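Local coordinates for antifreeze protein (Marinomonas primoryensis, PDB 3P4G), which probably binds ice as a hyperactive antifreeze protein from an Antarctic bacterium, using a right-handed, calcium-dependent beta-helix, at residues 48-53 against 75-80; 119-124 against 137-142; 166-171 against 191-196; 237-242 against 260-265. All blocks are in the same frame, centred on the assembly; numbering follows the deposited sequence.

How the contacts relate
The four contacts are samples spaced along one calcium-binding beta-helix, each joining a coil to the next, and none touches another. Contacts 1 and 3 belong to one file of parallel strands and contacts 2 and 4 to the other. Centre to centre, contact 1 is about 18 Å from contact 2, contact 2 about 19 Å from contact 3 and contact 3 about 19 Å from contact 4, while contacts 1 and 4 are about 46 Å apart on opposite sides of the chain's centre. Each includes calcium ligands: contact 2 is built round the ions, contact 1 reaches them at the ends of both segments, contacts 3 and 4 at one end of one segment.

Contact 1 (48-53 against 75-80); sequences ATLNVL and AVLDMG. With CA (calcium ion), chain F; CA (calcium ion), chain E; CA (calcium ion), chain G.
Leu50 pairs with Leu77 and Asn51 with Asp78 in a short parallel ladder: Leu50 N donates to Val76 O at 2.8 Å, Asp78 N to Leu50 O and Val52 N to Asp78 O. On the buried face the two apolar leucines lie side by side, as suits the interior, Leu50 CD2 meeting Leu77 CD1 at 3.8 Å, and Val52 CG2 nears Met79 SD at 4.1 Å. Parallel rungs stacked coil on coil, with apolar side chains inside, build this protein's right-handed beta-helix, tied at its turn by calcium: Leu53 O and Met79 O bind one ion, completed by Gly55, Asp57, Thr81 and Asp84. Glycine fits at Gly80 because a CB would run into Leu53 O. On the other face Asn51 CG lies anti to the backbone N (chi1 -174°), which sets its amide against the carboxylate of Asp78, planes 24° apart and stacked. Asn51 OD1 accepts from Leu53 N at 3.0 Å, an Asx turn. A water donates to Asn51 OD1 at 2.8 Å and to Asp78 OD2 at 2.9 Å. An alanine at Asn51 would probably leave Leu53 N without its side-chain acceptor and break the water bridge. Asp78 makes its own Asx turn with Gly80 N.

Contact 2 (119-124 against 137-142); sequences TGNDEV and GTDNDN. With CA (calcium ion), chain I; CA (calcium ion), chain J; CA (calcium ion), chain H; MG (magnesium ion), chain R.
Asn121 lies beside Asn140 where two successive turns run parallel, and Asn142 N to Asp122 O and Val124 N to Asn142 O carry the pairing into the strands. The two amides lie side by side and nearly coplanar, 13° apart. Asn121 OD1 is gripped twice, by Asn140 N at 2.8 Å and by Asn140 ND2, also at 2.8 Å. An alanine at Asn121 would probably leave both N-H groups without their shared acceptor and the Asn140 amide less firmly held. Asp122 N bonds to Asp141 OD1 at 2.9 Å, on the anti lone pair. That same oxygen binds a calcium ion at 2.3 Å, together with Asp122 OD2, Gly120 O and Thr138 O, while Gly118 and Ala136 complete the site. Each aspartate bridges two ions, Asp122 OD1 reaching the preceding one and Asp141 OD2 the following one, as a two-oxygen carboxylate can. Glycine suits Gly120, since a CB would be crowded by calcium and the preceding carbonyl. Thr138 OG1 lies 3.3 Å from Thr119 CB. Stacked Gly-Thr-Gly-Asn-Asp and Gly-Thr-Asp-Asn-Asp turns are typical of the calcium-bound side of this beta-helix, whose ranks of threonine and Asn or Asp probably form the ice-binding surface.

Contact 3 (166-171 against 191-196); sequences HDVSGI and GKVLLD. With CA (calcium ion), chain L; MG (magnesium ion), chain T; CA (calcium ion), chain M.
Gly170 and Lys192 make the one hydrogen bond between these segments: Lys192 N points at Gly170 O at 2.9 Å, lying in the carbonyl plane, with an N-H...O angle of 154°. Just before it, Gly191 CA comes within 3.1 Å of Gly170 O. Glycine fits here because a CB would clash with Val168 O. On the inner side Val168 holds CG1 anti to the backbone N (chi1 175°), which places that methyl 3.8 Å from Lys192 O. Its other methyl, CG2, lies 4.3 Å from Val193 CG2, and these compact branched chains fill the interior together with Val172, Val181 and Val183. On the outer face Ile171 CG2 approaches Leu194 CD1 at 4.1 Å, a contact that is provisional because Ile171 has two conformers. Lys192 lends its CB to this face but sends its ammonium away, to a salt bridge with Glu211 on the next coil. Further out, Ser169 OG finds its partner in Asn188. At the start of its segment Asp167 OD2 binds a magnesium ion at 2.1 Å, among four waters, one of which donates to Asp167 OD1. At the other segment's end Leu195 O and Asp196 O bind successive calcium ions. Ile171 pairs with Lys192 21 residues on, against 19 from Asn121 to Asn140, so this is a beta-helix coil lengthened by two residues, with its parallel pairing kept.

Contact 4 (237-242 against 260-265); sequences NDIVRV and VLIVEH. With CA (calcium ion), chain N; CA (calcium ion), chain O.
Val260 opens the pairing by giving its N-H to Asp238 O at 2.9 Å and receiving Val240 N at its own O. Its CG1 lies 3.8 Å from Ile239 CD1, the two side chains side by side on the outer face. Leu261 turns to the buried face, where CD1 rests 3.7 Å from Val240 CG1 and close to Val240 O; leucine and valine suit this interior. Ile262 returns to the outer face, its N bonded to Val240 O and its O to Val242 N. There Ile262 CD1 meets Ile239 CD1 at 3.9 Å, while CG2 supports the aliphatic part of Arg241 at CD, also 3.9 Å away. Val263 turns inward again, toward Ile280 and Leu282. Glu264 then gives its N-H to Val242 O, and its carboxylate forms a salt bridge, Arg241 NH1 to Glu264 OE2 at 3.0 Å. The guanidinium and carboxylate planes are 11° apart, and OE2 sits at the guanidinium edge; NH1 arrives on the syn side but 32° out of the carboxylate plane. Arginine suits the place because its bent chain can rest CD on Ile262 CG2 and still bring NH1 to the glutamate. The strands run parallel, axes 9° apart. Strand 239-242 follows Asp238, whose oxygens bridge two calcium ions. The pair is flanked by strands 220-223 and 279-282, strand 230-232 meets Val240 and Val242 from within, and Tyr323 touches Arg241 and Ile262.

Contact 1 (48-53 against 75-80)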
loop_
_atom_site.group_PDB
_atom_site.type_symbol
_atom_site.label_atom_id
_atom_site.label_comp_id
_atom_site.label_asym_id
_atom_site.label_seq_id
_atom_site.Cartn_x
_atom_site.Cartn_y
_atom_site.Cartn_z
ATOM N N ALA A 48 8.601 27.431 13.183
ATOM C CA ALA A 48 7.315 28.175 13.104
ATOM C C ALA A 48 6.597 27.741 11.849
ATOM O O ALA A 48 7.157 27.043 11.011
ATOM C CB ALA A 48 7.536 29.689 13.053
ATOM N N THR A 49 5.358 28.182 11.705
ATOM C CA THR A 49 4.622 27.848 10.507
ATOM C C THR A 49 5.337 28.473 9.285
ATOM O O THR A 49 5.902 29.576 9.352
ATOM C CB THR A 49 3.142 28.292 10.572
ATOM O OG1 THR A 49 3.082 29.694 10.819
ATOM C CG2 THR A 49 2.418 27.540 11.690
ATOM N N LEU A 50 5.309 27.732 8.185
ATOM C CA LEU A 50 5.954 28.126 6.944
ATOM C C LEU A 50 4.907 27.887 5.860
ATOM O O LEU A 50 4.483 26.763 5.614
ATOM C CB LEU A 50 7.235 27.284 6.700
ATOM C CG LEU A 50 8.260 27.834 5.702
ATOM C CD1 LEU A 50 9.594 27.073 5.862
ATOM C CD2 LEU A 50 7.707 27.704 4.282
ATOM N N ASN A 51 4.494 28.957 5.214
ATOM C CA ASN A 51 3.460 28.880 4.195
ATOM C C ASN A 51 3.888 29.665 2.948
ATOM O O ASN A 51 3.897 30.902 2.935
ATOM C CB ASN A 51 2.158 29.445 4.793
ATOM C CG ASN A 51 0.908 29.281 3.859
ATOM O OD1 ASN A 51 1.007 28.958 2.680
ATOM N ND2 ASN A 51 -0.269 29.569 4.410
ATOM N N VAL A 52 4.210 28.934 1.889
ATOM C CA VAL A 52 4.700 29.611 0.699
ATOM C C VAL A 52 3.592 30.024 -0.271
ATOM O O VAL A 52 3.873 30.662 -1.303
ATOM C CB VAL A 52 5.857 28.805 0.009
ATOM C CG1 VAL A 52 7.191 28.972 0.810
ATOM C CG2 VAL A 52 5.525 27.322 -0.124
ATOM N N LEU A 53 2.329 29.720 0.084
ATOM C CA LEU A 53 1.149 30.346 -0.544
ATOM C C LEU A 53 1.098 30.045 -2.048
ATOM O O LEU A 53 1.548 28.982 -2.504
ATOM C CB LEU A 53 1.116 31.890 -0.272
ATOM C CG LEU A 53 0.985 32.282 1.212
ATOM C CD1 LEU A 53 1.428 33.720 1.480
ATOM C CD2 LEU A 53 -0.459 32.084 1.716
ATOM N N ALA A 75 -1.774 22.791 9.219
ATOM C CA ALA A 75 -0.449 22.428 8.700
ATOM C C ALA A 75 0.596 23.327 9.350
ATOM O O ALA A 75 0.363 24.528 9.506
ATOM C CB ALA A 75 -0.404 22.633 7.138
ATOM N N VAL A 76 1.740 22.764 9.719
ATOM C CA VAL A 76 2.906 23.557 10.078
ATOM C C VAL A 76 3.573 24.107 8.805
ATOM O O VAL A 76 3.915 25.315 8.732
ATOM C CB VAL A 76 3.893 22.718 10.907
ATOM C CG1 VAL A 76 5.181 23.489 11.171
ATOM C CG2 VAL A 76 3.190 22.298 12.257
ATOM N N LEU A 77 3.699 23.245 7.806
ATOM C CA LEU A 77 4.338 23.627 6.558
ATOM C C LEU A 77 3.278 23.469 5.457
ATOM O O LEU A 77 2.759 22.371 5.269
ATOM C CB LEU A 77 5.549 22.719 6.337
ATOM C CG LEU A 77 6.282 22.754 5.018
ATOM C CD1 LEU A 77 6.488 24.090 4.418
ATOM C CD2 LEU A 77 7.654 22.095 5.287
ATOM N N ASP A 78 2.954 24.579 4.781
ATOM C CA ASP A 78 1.921 24.584 3.733
ATOM C C ASP A 78 2.541 25.078 2.420
ATOM O O ASP A 78 3.088 26.206 2.363
ATOM C CB ASP A 78 0.732 25.443 4.236
ATOM C CG ASP A 78 -0.439 25.500 3.282
ATOM O OD1 ASP A 78 -0.445 24.890 2.203
ATOM O OD2 ASP A 78 -1.406 26.226 3.623
ATOM N N MET A 79 2.523 24.218 1.407
ATOM C CA MET A 79 3.163 24.543 0.103
ATOM C C MET A 79 2.162 25.369 -0.722
ATOM O O MET A 79 2.536 26.052 -1.693
ATOM C CB MET A 79 3.596 23.282 -0.642
ATOM C CG MET A 79 4.618 22.432 0.150
ATOM S SD MET A 79 6.168 23.320 0.554
ATOM C CE MET A 79 6.973 23.517 -1.053
ATOM N N GLY A 80 0.908 25.331 -0.290
ATOM C CA GLY A 80 -0.190 26.128 -0.886
ATOM C C GLY A 80 -0.625 25.647 -2.251
ATOM O O GLY A 80 -0.276 24.526 -2.724
HETATM CA CA CA F . 2.545 27.196 -3.728
HETATM CA CA CA E . 4.625 31.564 -3.252
HETATM CA CA CA G . 0.632 22.774 -4.070
HETATM O O HOH W 1 -1.509 28.392 1.654
#

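Contact 2 (119-124 against 137-142)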
loop_
_atom_site.group_PDB
_atom_site.type_symbol
_atom_site.label_atom_id
_atom_site.label_comp_id
_atom_site.label_asym_id
_atom_site.label_seq_id
_atom_site.Cartn_x
_atom_site.Cartn_y
_atom_site.Cartn_z
ATOM N N THR A 119 -5.202 17.513 -3.558
ATOM C CA THR A 119 -5.603 17.309 -4.953
ATOM C C THR A 119 -4.319 17.440 -5.826
ATOM O O THR A 119 -3.226 17.821 -5.360
ATOM C CB THR A 119 -6.640 18.334 -5.415
ATOM O OG1 THR A 119 -6.005 19.610 -5.523
ATOM C CG2 THR A 119 -7.867 18.416 -4.392
ATOM N N GLY A 120 -4.434 16.996 -7.071
ATOM C CA GLY A 120 -3.276 16.982 -7.969
ATOM C C GLY A 120 -2.571 15.637 -7.956
ATOM O O GLY A 120 -2.765 14.799 -7.033
ATOM N N ASN A 121 -1.700 15.469 -8.943
ATOM C CA ASN A 121 -0.944 14.224 -9.162
ATOM C C ASN A 121 0.392 14.414 -8.434
ATOM O O ASN A 121 1.320 15.037 -8.956
ATOM C CB ASN A 121 -0.724 13.978 -10.651
ATOM C CG ASN A 121 -2.044 13.915 -11.398
ATOM O OD1 ASN A 121 -2.804 12.960 -11.259
ATOM N ND2 ASN A 121 -2.327 14.948 -12.169
ATOM N N ASP A 122 0.408 13.938 -7.203
ATOM C CA ASP A 122 1.537 14.257 -6.300
ATOM C C ASP A 122 2.549 13.120 -6.231
ATOM O O ASP A 122 2.175 11.957 -6.328
ATOM C CB ASP A 122 1.041 14.518 -4.903
ATOM C CG ASP A 122 -0.034 15.642 -4.873
ATOM O OD1 ASP A 122 0.290 16.824 -5.167
ATOM O OD2 ASP A 122 -1.201 15.360 -4.591
ATOM N N GLU A 123 3.784 13.478 -5.897
ATOM C CA GLU A 123 4.882 12.502 -5.786
ATOM C C GLU A 123 5.448 12.671 -4.381
ATOM O O GLU A 123 5.907 13.788 -4.041
ATOM C CB GLU A 123 5.935 12.808 -6.860
ATOM C CG GLU A 123 7.039 11.787 -6.940
ATOM C CD GLU A 123 7.840 11.782 -8.278
ATOM O OE1 GLU A 123 7.415 12.253 -9.406
ATOM O OE2 GLU A 123 8.968 11.249 -8.178
ATOM N N VAL A 124 5.322 11.637 -3.535
ATOM C CA VAL A 124 5.771 11.735 -2.116
ATOM C C VAL A 124 6.813 10.651 -1.873
ATOM O O VAL A 124 6.532 9.460 -2.132
ATOM C CB VAL A 124 4.585 11.577 -1.121
ATOM C CG1 VAL A 124 5.036 11.718 0.375
ATOM C CG2 VAL A 124 3.519 12.608 -1.396
ATOM N N GLY A 137 -4.586 12.064 -1.302
ATOM C CA GLY A 137 -5.682 12.841 -1.871
ATOM C C GLY A 137 -6.135 12.412 -3.267
ATOM O O GLY A 137 -5.760 11.313 -3.788
ATOM N N THR A 138 -6.917 13.276 -3.894
ATOM C CA THR A 138 -7.428 13.014 -5.251
ATOM C C THR A 138 -6.276 12.941 -6.264
ATOM O O THR A 138 -5.113 13.244 -5.911
ATOM C CB THR A 138 -8.475 14.053 -5.695
ATOM O OG1 THR A 138 -7.848 15.336 -5.879
ATOM C CG2 THR A 138 -9.616 14.190 -4.635
ATOM N N ASP A 139 -6.625 12.528 -7.489
ATOM C CA ASP A 139 -5.672 12.369 -8.613
ATOM C C ASP A 139 -4.638 11.238 -8.377
ATOM O O ASP A 139 -4.698 10.483 -7.383
ATOM C CB ASP A 139 -4.973 13.710 -8.960
ATOM C CG ASP A 139 -5.592 14.425 -10.155
ATOM O OD1 ASP A 139 -6.633 13.937 -10.704
ATOM O OD2 ASP A 139 -5.032 15.508 -10.553
ATOM N N ASN A 140 -3.671 11.150 -9.273
ATOM C CA ASN A 140 -2.893 9.909 -9.424
ATOM C C ASN A 140 -1.523 10.086 -8.809
ATOM O O ASN A 140 -0.657 10.746 -9.375
ATOM C CB ASN A 140 -2.826 9.610 -10.902
ATOM C CG ASN A 140 -4.235 9.708 -11.559
ATOM O OD1 ASN A 140 -4.989 8.750 -11.533
ATOM N ND2 ASN A 140 -4.597 10.890 -12.035
ATOM N N ASP A 141 -1.401 9.565 -7.597
ATOM C CA ASP A 141 -0.247 9.851 -6.744
ATOM C C ASP A 141 0.758 8.715 -6.675
ATOM O O ASP A 141 0.397 7.519 -6.703
ATOM C CB ASP A 141 -0.728 10.169 -5.347
ATOM C CG ASP A 141 -1.798 11.282 -5.351
ATOM O OD1 ASP A 141 -1.478 12.474 -5.642
ATOM O OD2 ASP A 141 -2.941 10.994 -4.956
ATOM N N ASN A 142 2.013 9.113 -6.549
ATOM C CA ASN A 142 3.110 8.181 -6.304
ATOM C C ASN A 142 3.574 8.366 -4.872
ATOM O O ASN A 142 3.871 9.514 -4.474
ATOM C CB ASN A 142 4.256 8.453 -7.227
ATOM C CG ASN A 142 5.159 7.230 -7.376
ATOM O OD1 ASN A 142 4.847 6.314 -8.137
ATOM N ND2 ASN A 142 6.248 7.176 -6.563
HETATM CA CA CA I . -3.054 13.938 -4.871
HETATM CA CA CA J . -4.804 9.642 -5.186
HETATM CA CA CA H . -1.268 18.410 -4.461
HETATM MG MG MG R . -5.931 17.114 -11.418
HETATM O O HOH W 2 7.347 8.806 -4.930
HETATM O O HOH W 3 -6.598 15.572 -12.723
HETATM O O HOH W 4 -4.287 17.343 -12.588
#

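Contact 3 (166-171 against 191-196)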
loop_
_atom_site.group_PDB
_atom_site.type_symbol
_atom_site.label_atom_id
_atom_site.label_comp_id
_atom_site.label_asym_id
_atom_site.label_seq_id
_atom_site.Cartn_x
_atom_site.Cartn_y
_atom_site.Cartn_z
ATOM N N HIS A 166 9.720 -1.645 3.850
ATOM C CA HIS A 166 9.634 -2.618 4.936
ATOM C C HIS A 166 8.202 -3.141 5.216
ATOM O O HIS A 166 7.558 -3.703 4.314
ATOM C CB HIS A 166 10.346 -2.076 6.192
ATOM C CG HIS A 166 11.792 -1.726 5.975
ATOM N ND1 HIS A 166 12.526 -0.997 6.892
ATOM C CD2 HIS A 166 12.642 -2.011 4.957
ATOM C CE1 HIS A 166 13.767 -0.857 6.449
ATOM N NE2 HIS A 166 13.868 -1.468 5.277
ATOM N N ASP A 167 7.659 -2.933 6.436
ATOM C CA ASP A 167 6.411 -3.626 6.848
ATOM C C ASP A 167 5.205 -2.693 6.785
ATOM O O ASP A 167 5.346 -1.448 6.789
ATOM C CB ASP A 167 6.497 -4.057 8.336
ATOM C CG ASP A 167 7.583 -5.067 8.603
ATOM O OD1 ASP A 167 8.006 -5.793 7.694
ATOM O OD2 ASP A 167 8.016 -5.146 9.766
ATOM N N VAL A 168 4.035 -3.302 6.751
ATOM C CA VAL A 168 2.796 -2.541 7.000
ATOM C C VAL A 168 2.271 -2.991 8.365
ATOM O O VAL A 168 1.952 -4.168 8.573
ATOM C CB VAL A 168 1.731 -2.823 5.940
ATOM C CG1 VAL A 168 0.410 -2.097 6.299
ATOM C CG2 VAL A 168 2.171 -2.381 4.517
ATOM N N SER A 169 2.148 -2.031 9.280
ATOM C CA SER A 169 1.543 -2.309 10.588
ATOM C C SER A 169 0.276 -1.485 10.735
ATOM O O SER A 169 -0.588 -1.811 11.572
ATOM C CB SER A 169 2.520 -1.982 11.719
ATOM O OG SER A 169 3.601 -2.934 11.812
ATOM N N GLY A 170 0.140 -0.413 9.958
ATOM C CA GLY A 170 -1.084 0.382 9.941
ATOM C C GLY A 170 -2.079 -0.073 8.874
ATOM O O GLY A 170 -2.049 -1.244 8.418
ATOM N N ILE A 171 -3.014 0.811 8.526
ATOM C CA ILE A 171 -4.052 0.478 7.556
ATOM C C ILE A 171 -3.829 1.284 6.268
ATOM O O ILE A 171 -3.922 2.532 6.283
ATOM C CB ILE A 171 -5.492 0.752 8.136
ATOM C CG1 ILE A 171 -5.759 -0.200 9.311
ATOM C CG2 ILE A 171 -6.521 0.472 7.069
ATOM C CD1 ILE A 171 -6.936 0.132 10.175
ATOM N N GLY A 191 -1.700 -4.969 10.537
ATOM C CA GLY A 191 -1.643 -4.197 9.258
ATOM C C GLY A 191 -2.703 -4.682 8.298
ATOM O O GLY A 191 -3.127 -5.867 8.340
ATOM N N LYS A 192 -3.133 -3.784 7.406
ATOM C CA LYS A 192 -4.095 -4.118 6.359
ATOM C C LYS A 192 -3.719 -3.416 5.089
ATOM O O LYS A 192 -3.254 -2.254 5.128
ATOM C CB LYS A 192 -5.498 -3.676 6.748
ATOM C CG LYS A 192 -5.948 -4.312 8.070
ATOM C CD LYS A 192 -7.455 -4.161 8.283
ATOM C CE LYS A 192 -7.808 -4.476 9.737
ATOM N NZ LYS A 192 -7.443 -5.884 10.134
ATOM N N VAL A 193 -4.014 -4.054 3.953
ATOM C CA VAL A 193 -3.894 -3.365 2.645
ATOM C C VAL A 193 -5.213 -3.618 1.962
ATOM O O VAL A 193 -5.537 -4.761 1.657
ATOM C CB VAL A 193 -2.740 -3.846 1.755
ATOM C CG1 VAL A 193 -2.815 -3.189 0.308
ATOM C CG2 VAL A 193 -1.412 -3.504 2.397
ATOM N N LEU A 194 -5.970 -2.525 1.783
ATOM C CA LEU A 194 -7.300 -2.544 1.163
ATOM C C LEU A 194 -7.161 -1.828 -0.159
ATOM O O LEU A 194 -6.881 -0.621 -0.188
ATOM C CB LEU A 194 -8.286 -1.814 2.126
ATOM C CG LEU A 194 -8.182 -2.280 3.584
ATOM C CD1 LEU A 194 -9.157 -1.431 4.506
ATOM C CD2 LEU A 194 -8.503 -3.769 3.679
ATOM N N LEU A 195 -7.307 -2.575 -1.256
ATOM C CA LEU A 195 -7.081 -2.024 -2.618
ATOM C C LEU A 195 -8.345 -1.299 -3.117
ATOM O O LEU A 195 -8.285 -0.402 -3.994
ATOM C CB LEU A 195 -6.572 -3.133 -3.580
ATOM C CG LEU A 195 -5.360 -3.894 -3.085
ATOM C CD1 LEU A 195 -5.097 -5.093 -4.048
ATOM C CD2 LEU A 195 -4.098 -3.003 -3.015
ATOM N N ASP A 196 -9.472 -1.668 -2.511
ATOM C CA ASP A 196 -10.786 -1.032 -2.728
ATOM C C ASP A 196 -11.290 -1.177 -4.199
ATOM O O ASP A 196 -10.870 -2.091 -4.925
ATOM C CB ASP A 196 -10.707 0.421 -2.262
ATOM C CG ASP A 196 -12.061 0.943 -1.720
ATOM O OD1 ASP A 196 -12.084 1.783 -0.831
ATOM O OD2 ASP A 196 -13.108 0.453 -2.148
HETATM CA CA CA L . -8.344 0.780 -6.033
HETATM MG MG MG T . 8.897 -6.861 10.481
HETATM CA CA CA M . -10.047 -3.718 -6.493
HETATM O O HOH W 5 9.690 -7.458 8.779
HETATM O O HOH W 6 7.708 -5.909 12.245
HETATM O O HOH W 7 9.852 -8.086 11.887
HETATM O O HOH W 8 7.140 -8.394 10.730
#

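Contact 4 (237-242 against 260-265)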
loop_
_atom_site.group_PDB
_atom_site.type_symbol
_atom_site.label_atom_id
_atom_site.label_comp_id
_atom_site.label_asym_id
_atom_site.label_seq_id
_atom_site.Cartn_x
_atom_site.Cartn_y
_atom_site.Cartn_z
ATOM N N ASN A 237 -13.186 -10.726 -11.072
ATOM C CA ASN A 237 -12.454 -11.952 -11.472
ATOM C C ASN A 237 -10.980 -11.774 -11.125
ATOM O O ASN A 237 -10.229 -11.103 -11.849
ATOM C CB ASN A 237 -12.646 -12.166 -12.964
ATOM C CG ASN A 237 -14.111 -12.097 -13.357
ATOM O OD1 ASN A 237 -14.970 -12.597 -12.630
ATOM N ND2 ASN A 237 -14.418 -11.426 -14.492
ATOM N N ASP A 238 -10.609 -12.291 -9.956
ATOM C CA ASP A 238 -9.317 -12.030 -9.311
ATOM C C ASP A 238 -8.338 -13.189 -9.483
ATOM O O ASP A 238 -8.732 -14.319 -9.693
ATOM C CB ASP A 238 -9.567 -11.821 -7.818
ATOM C CG ASP A 238 -10.635 -10.754 -7.575
ATOM O OD1 ASP A 238 -10.348 -9.577 -7.947
ATOM O OD2 ASP A 238 -11.695 -11.007 -6.953
ATOM N N ILE A 239 -7.063 -12.894 -9.296
ATOM C CA ILE A 239 -6.060 -13.958 -9.222
ATOM C C ILE A 239 -5.214 -13.731 -7.949
ATOM O O ILE A 239 -4.732 -12.593 -7.697
ATOM C CB ILE A 239 -5.163 -14.068 -10.486
ATOM C CG1 ILE A 239 -4.161 -15.212 -10.232
ATOM C CG2 ILE A 239 -4.379 -12.725 -10.787
ATOM C CD1 ILE A 239 -3.570 -15.822 -11.551
ATOM N N VAL A 240 -5.099 -14.760 -7.135
ATOM C CA VAL A 240 -4.306 -14.708 -5.904
ATOM C C VAL A 240 -3.233 -15.759 -6.028
ATOM O O VAL A 240 -3.525 -16.921 -6.380
ATOM C CB VAL A 240 -5.187 -14.970 -4.659
ATOM C CG1 VAL A 240 -4.344 -15.019 -3.367
ATOM C CG2 VAL A 240 -6.288 -13.854 -4.511
ATOM N N ARG A 241 -1.995 -15.378 -5.731
ATOM C CA ARG A 241 -0.925 -16.357 -5.745
ATOM C C ARG A 241 -0.183 -16.266 -4.401
ATOM O O ARG A 241 0.167 -15.159 -3.972
ATOM C CB ARG A 241 0.037 -16.087 -6.879
ATOM C CG ARG A 241 1.287 -17.010 -6.901
ATOM C CD ARG A 241 1.699 -17.284 -8.315
ATOM N NE ARG A 241 2.144 -16.059 -8.953
ATOM C CZ ARG A 241 3.382 -15.565 -8.816
ATOM N NH1 ARG A 241 4.255 -16.220 -8.057
ATOM N NH2 ARG A 241 3.749 -14.405 -9.412
ATOM N N VAL A 242 0.016 -17.412 -3.769
ATOM C CA VAL A 242 0.787 -17.491 -2.500
ATOM C C VAL A 242 1.964 -18.417 -2.750
ATOM O O VAL A 242 1.808 -19.588 -3.165
ATOM C CB VAL A 242 -0.034 -18.016 -1.291
ATOM C CG1 VAL A 242 0.850 -18.097 0.015
ATOM C CG2 VAL A 242 -1.299 -17.183 -1.082
ATOM N N VAL A 260 -9.008 -17.221 -9.467
ATOM C CA VAL A 260 -7.947 -18.214 -9.527
ATOM C C VAL A 260 -7.111 -18.099 -8.253
ATOM O O VAL A 260 -6.735 -16.974 -7.836
ATOM C CB VAL A 260 -7.028 -17.977 -10.783
ATOM C CG1 VAL A 260 -5.733 -18.786 -10.638
ATOM C CG2 VAL A 260 -7.856 -18.301 -12.081
ATOM N N LEU A 261 -6.812 -19.242 -7.635
ATOM C CA LEU A 261 -5.867 -19.274 -6.509
ATOM C C LEU A 261 -4.727 -20.223 -6.860
ATOM O O LEU A 261 -4.932 -21.390 -7.168
ATOM C CB LEU A 261 -6.574 -19.748 -5.229
ATOM C CG LEU A 261 -5.615 -19.959 -4.041
ATOM C CD1 LEU A 261 -4.942 -18.634 -3.628
ATOM C CD2 LEU A 261 -6.484 -20.452 -2.859
ATOM N N ILE A 262 -3.532 -19.679 -6.877
ATOM C CA ILE A 262 -2.316 -20.471 -7.045
ATOM C C ILE A 262 -1.569 -20.565 -5.751
ATOM O O ILE A 262 -1.165 -19.558 -5.177
ATOM C CB ILE A 262 -1.417 -19.881 -8.142
ATOM C CG1 ILE A 262 -2.184 -19.921 -9.473
ATOM C CG2 ILE A 262 -0.109 -20.746 -8.363
ATOM C CD1 ILE A 262 -1.635 -19.008 -10.414
ATOM N N VAL A 263 -1.359 -21.805 -5.309
ATOM C CA VAL A 263 -0.675 -22.036 -4.032
ATOM C C VAL A 263 0.547 -22.850 -4.343
ATOM O O VAL A 263 0.455 -24.016 -4.771
ATOM C CB VAL A 263 -1.640 -22.639 -2.951
ATOM C CG1 VAL A 263 -2.699 -23.419 -3.562
ATOM C CG2 VAL A 263 -0.970 -23.434 -1.892
ATOM N N GLU A 264 1.718 -22.258 -4.088
ATOM C CA GLU A 264 2.946 -22.914 -4.522
ATOM C C GLU A 264 3.580 -23.850 -3.464
ATOM O O GLU A 264 4.542 -24.556 -3.769
ATOM C CB GLU A 264 3.961 -21.867 -4.977
ATOM C CG GLU A 264 3.471 -20.997 -6.126
ATOM C CD GLU A 264 4.548 -20.037 -6.656
ATOM O OE1 GLU A 264 5.704 -20.100 -6.213
ATOM O OE2 GLU A 264 4.240 -19.205 -7.542
ATOM N N HIS A 265 3.072 -23.822 -2.226
ATOM C CA HIS A 265 3.688 -24.561 -1.118
ATOM C C HIS A 265 2.581 -25.272 -0.288
ATOM O O HIS A 265 1.500 -25.581 -0.832
ATOM C CB HIS A 265 4.601 -23.572 -0.328
ATOM C CG HIS A 265 5.754 -24.246 0.340
ATOM N ND1 HIS A 265 5.618 -24.973 1.511
ATOM C CD2 HIS A 265 7.046 -24.393 -0.043
ATOM C CE1 HIS A 265 6.789 -25.510 1.833
ATOM N NE2 HIS A 265 7.680 -25.134 0.933
HETATM CA CA CA N . -11.775 -8.089 -6.668
HETATM CA CA CA O . -13.516 -12.448 -6.902
#